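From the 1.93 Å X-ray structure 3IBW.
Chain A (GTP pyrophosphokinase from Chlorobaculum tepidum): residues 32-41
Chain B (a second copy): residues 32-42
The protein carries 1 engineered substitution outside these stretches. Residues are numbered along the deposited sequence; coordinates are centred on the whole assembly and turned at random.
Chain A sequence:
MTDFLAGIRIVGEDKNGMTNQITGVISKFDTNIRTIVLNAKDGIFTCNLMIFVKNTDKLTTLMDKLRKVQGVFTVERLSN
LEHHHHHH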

# COMPACT_ATOMS: atom_id res chain seq x y z
N ASN A 32 -2.94 -12.05 2.83
CA ASN A 32 -1.54 -12.01 2.44
C ASN A 32 -1.40 -11.16 1.18
O ASN A 32 -1.85 -11.57 0.11
CB ASN A 32 -1.07 -13.44 2.17
CG ASN A 32 0.39 -13.52 1.78
OD1 ASN A 32 1.12 -12.53 1.84
ND2 ASN A 32 0.81 -14.71 1.37
N ILE A 33 -0.79 -9.99 1.30
CA ILE A 33 -0.62 -9.11 0.15
C ILE A 33 0.61 -9.51 -0.64
O ILE A 33 1.69 -9.71 -0.07
CB ILE A 33 -0.49 -7.62 0.61
CG1 ILE A 33 -1.78 -7.19 1.31
CG2 ILE A 33 -0.18 -6.72 -0.59
CD1 ILE A 33 -1.63 -5.91 2.14
N ARG A 34 0.44 -9.65 -1.95
CA ARG A 34 1.55 -10.02 -2.82
C ARG A 34 2.12 -8.83 -3.58
O ARG A 34 3.34 -8.67 -3.65
CB ARG A 34 1.12 -11.10 -3.82
CG ARG A 34 0.50 -12.31 -3.16
CD ARG A 34 1.18 -12.61 -1.83
NE ARG A 34 2.50 -13.22 -1.99
CZ ARG A 34 3.44 -13.21 -1.06
NH1 ARG A 34 3.21 -12.61 0.11
NH2 ARG A 34 4.61 -13.80 -1.28
N THR A 35 1.25 -7.99 -4.13
CA THR A 35 1.69 -6.84 -4.90
C THR A 35 0.75 -5.66 -4.76
O THR A 35 -0.46 -5.83 -4.62
CB THR A 35 1.74 -7.19 -6.43
OG1 THR A 35 2.59 -8.33 -6.65
CG2 THR A 35 2.26 -6.02 -7.26
N ILE A 36 1.32 -4.46 -4.76
CA ILE A 36 0.52 -3.24 -4.76
C ILE A 36 1.19 -2.30 -5.74
O ILE A 36 2.40 -2.05 -5.64
CB ILE A 36 0.46 -2.51 -3.40
CG1 ILE A 36 -0.32 -3.33 -2.38
CG2 ILE A 36 -0.20 -1.12 -3.60
CD1 ILE A 36 -0.26 -2.76 -0.96
N VAL A 37 0.43 -1.81 -6.72
CA VAL A 37 0.95 -0.82 -7.65
C VAL A 37 -0.08 0.31 -7.59
O VAL A 37 -1.18 0.20 -8.14
CB VAL A 37 1.06 -1.33 -9.09
CG1 VAL A 37 1.47 -0.16 -10.01
CG2 VAL A 37 2.11 -2.45 -9.15
N LEU A 38 0.27 1.39 -6.90
CA LEU A 38 -0.61 2.55 -6.73
C LEU A 38 0.05 3.77 -7.34
O LEU A 38 1.26 3.99 -7.18
CB LEU A 38 -0.90 2.79 -5.24
CG LEU A 38 -1.84 3.96 -4.89
CD1 LEU A 38 -2.58 3.66 -3.60
CD2 LEU A 38 -1.04 5.26 -4.78
N ASN A 39 -0.74 4.58 -8.04
CA ASN A 39 -0.23 5.78 -8.67
C ASN A 39 -1.30 6.85 -8.62
O ASN A 39 -2.46 6.57 -8.92
CB ASN A 39 0.15 5.50 -10.12
CG ASN A 39 1.57 5.90 -10.43
OD1 ASN A 39 1.92 7.08 -10.38
ND2 ASN A 39 2.41 4.92 -10.75
N ALA A 40 -0.93 8.06 -8.23
CA ALA A 40 -1.88 9.16 -8.17
C ALA A 40 -1.46 10.15 -9.25
O ALA A 40 -0.32 10.63 -9.26
CB ALA A 40 -1.85 9.81 -6.80
N LYS A 41 -2.39 10.47 -10.15
CA LYS A 41 -2.12 11.37 -11.27
C LYS A 41 -3.42 11.80 -11.95
O LYS A 41 -4.39 11.04 -11.99
CB LYS A 41 -1.23 10.65 -12.28
CG LYS A 41 -1.16 11.28 -13.67
CD LYS A 41 -0.19 10.53 -14.57
CE LYS A 41 -0.65 9.10 -14.79
NZ LYS A 41 0.46 8.23 -15.29
N ASN B 32 1.67 12.33 2.24
CA ASN B 32 0.74 12.16 1.13
C ASN B 32 1.35 11.15 0.15
O ASN B 32 2.26 11.47 -0.61
CB ASN B 32 0.48 13.50 0.44
CG ASN B 32 -0.52 13.38 -0.70
OD1 ASN B 32 -1.01 12.29 -1.00
ND2 ASN B 32 -0.81 14.51 -1.34
N ILE B 33 0.84 9.93 0.16
CA ILE B 33 1.35 8.90 -0.74
C ILE B 33 1.06 9.24 -2.19
O ILE B 33 -0.08 9.53 -2.55
CB ILE B 33 0.73 7.52 -0.41
CG1 ILE B 33 1.13 7.08 1.00
CG2 ILE B 33 1.19 6.48 -1.45
CD1 ILE B 33 0.28 5.94 1.54
N ARG B 34 2.09 9.19 -3.03
CA ARG B 34 1.93 9.49 -4.45
C ARG B 34 2.02 8.23 -5.31
O ARG B 34 1.26 8.07 -6.27
CB ARG B 34 3.00 10.47 -4.91
CG ARG B 34 2.98 11.82 -4.22
CD ARG B 34 1.92 12.74 -4.81
NE ARG B 34 0.63 12.53 -4.19
CZ ARG B 34 -0.54 12.71 -4.80
NH1 ARG B 34 -0.60 13.11 -6.06
NH2 ARG B 34 -1.66 12.47 -4.13
N THR B 35 2.93 7.34 -4.95
CA THR B 35 3.14 6.11 -5.71
C THR B 35 3.64 5.00 -4.81
O THR B 35 4.43 5.24 -3.90
CB THR B 35 4.23 6.31 -6.80
OG1 THR B 35 4.00 7.54 -7.50
CG2 THR B 35 4.21 5.16 -7.79
N ILE B 36 3.16 3.78 -5.05
CA ILE B 36 3.62 2.62 -4.30
C ILE B 36 3.88 1.50 -5.31
O ILE B 36 3.03 1.20 -6.14
CB ILE B 36 2.56 2.04 -3.30
CG1 ILE B 36 2.30 3.03 -2.17
CG2 ILE B 36 3.07 0.69 -2.72
CD1 ILE B 36 1.08 2.65 -1.31
N VAL B 37 5.08 0.92 -5.28
CA VAL B 37 5.38 -0.24 -6.13
C VAL B 37 5.95 -1.23 -5.11
O VAL B 37 7.14 -1.18 -4.76
CB VAL B 37 6.40 0.05 -7.23
CG1 VAL B 37 6.70 -1.26 -7.98
CG2 VAL B 37 5.82 1.08 -8.20
N LEU B 38 5.09 -2.14 -4.66
CA LEU B 38 5.43 -3.12 -3.64
C LEU B 38 5.26 -4.54 -4.16
O LEU B 38 4.26 -4.86 -4.80
CB LEU B 38 4.52 -2.85 -2.43
CG LEU B 38 4.57 -3.71 -1.16
CD1 LEU B 38 4.07 -2.89 0.03
CD2 LEU B 38 3.73 -4.96 -1.33
N ASN B 39 6.24 -5.39 -3.90
CA ASN B 39 6.16 -6.78 -4.34
C ASN B 39 6.74 -7.68 -3.26
O ASN B 39 7.75 -7.36 -2.65
CB ASN B 39 6.94 -7.00 -5.64
CG ASN B 39 6.36 -6.25 -6.83
OD1 ASN B 39 6.82 -5.17 -7.18
ND2 ASN B 39 5.32 -6.81 -7.43
N ALA B 40 6.08 -8.81 -3.01
CA ALA B 40 6.55 -9.77 -2.02
C ALA B 40 6.45 -11.15 -2.65
O ALA B 40 5.37 -11.73 -2.74
CB ALA B 40 5.69 -9.70 -0.76
N LYS B 41 7.59 -11.68 -3.08
CA LYS B 41 7.63 -12.98 -3.72
C LYS B 41 8.89 -13.74 -3.33
O LYS B 41 9.92 -13.14 -3.04
CB LYS B 41 7.62 -12.83 -5.24
CG LYS B 41 8.83 -12.08 -5.82
CD LYS B 41 9.08 -12.45 -7.28
CE LYS B 41 9.92 -11.40 -7.98
NZ LYS B 41 10.03 -11.64 -9.44
N ASP B 42 8.79 -15.06 -3.31
CA ASP B 42 9.94 -15.89 -2.99
C ASP B 42 10.67 -15.47 -1.72
O ASP B 42 11.90 -15.50 -1.66
CB ASP B 42 10.90 -15.90 -4.19
CG ASP B 42 10.26 -16.51 -5.44
OD1 ASP B 42 9.61 -17.57 -5.31
OD2 ASP B 42 10.43 -15.95 -6.54
O HOH W 1 2.30 9.95 -8.89

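Two copies of one strand meet antiparallel across a near-twofold centred on Val A37 facing Val B37, so the backbone pairing is written twice. The residues covering the most surface are Arg A34 at one end and, nearer the middle, Leu A38 and Ile A36, the last level with Ile B36.

Leu A38 pairs with Ile B36 through two backbone hydrogen bonds, Leu A38 N to Ile B36 O and Ile B36 N to Leu A38 O, each 2.9 Å. As directly paired residues they share one face of the sheet, with Leu A38 CB 4.0 Å from Ile B36 CB, while Leu A38 CD2 reaches along the strand to within 4.2 Å of Ile B33 CG2. Ile A36 and Leu B38 repeat the arrangement, and Ile A36 CG2 closes on Ile B36 CG2 at 3.8 Å, joining both pairs into a continuous apolar patch. The other face carries Thr A35, Val A37 and Asn A39 and their chain B counterparts; here Asn B39 ND2 gives Thr A35 OG1 a weak 3.2 Å hydrogen bond.

At the end, Arg A34 works through backbone and side chain. Arg A34 O accepts from Ala B40 N at 2.8 Å, and the guanidinium lies with one face under Ala B40 O, Arg A34 NH2 just 2.6 Å from that oxygen but poorly angled for a hydrogen bond. Arg B34 differs: its guanidinium face covers Ala A40 CB. The backbone bonds match at the two ends, while the arginine side chains take different rotamers, chi3 being m in Arg A34 and p in Arg B34.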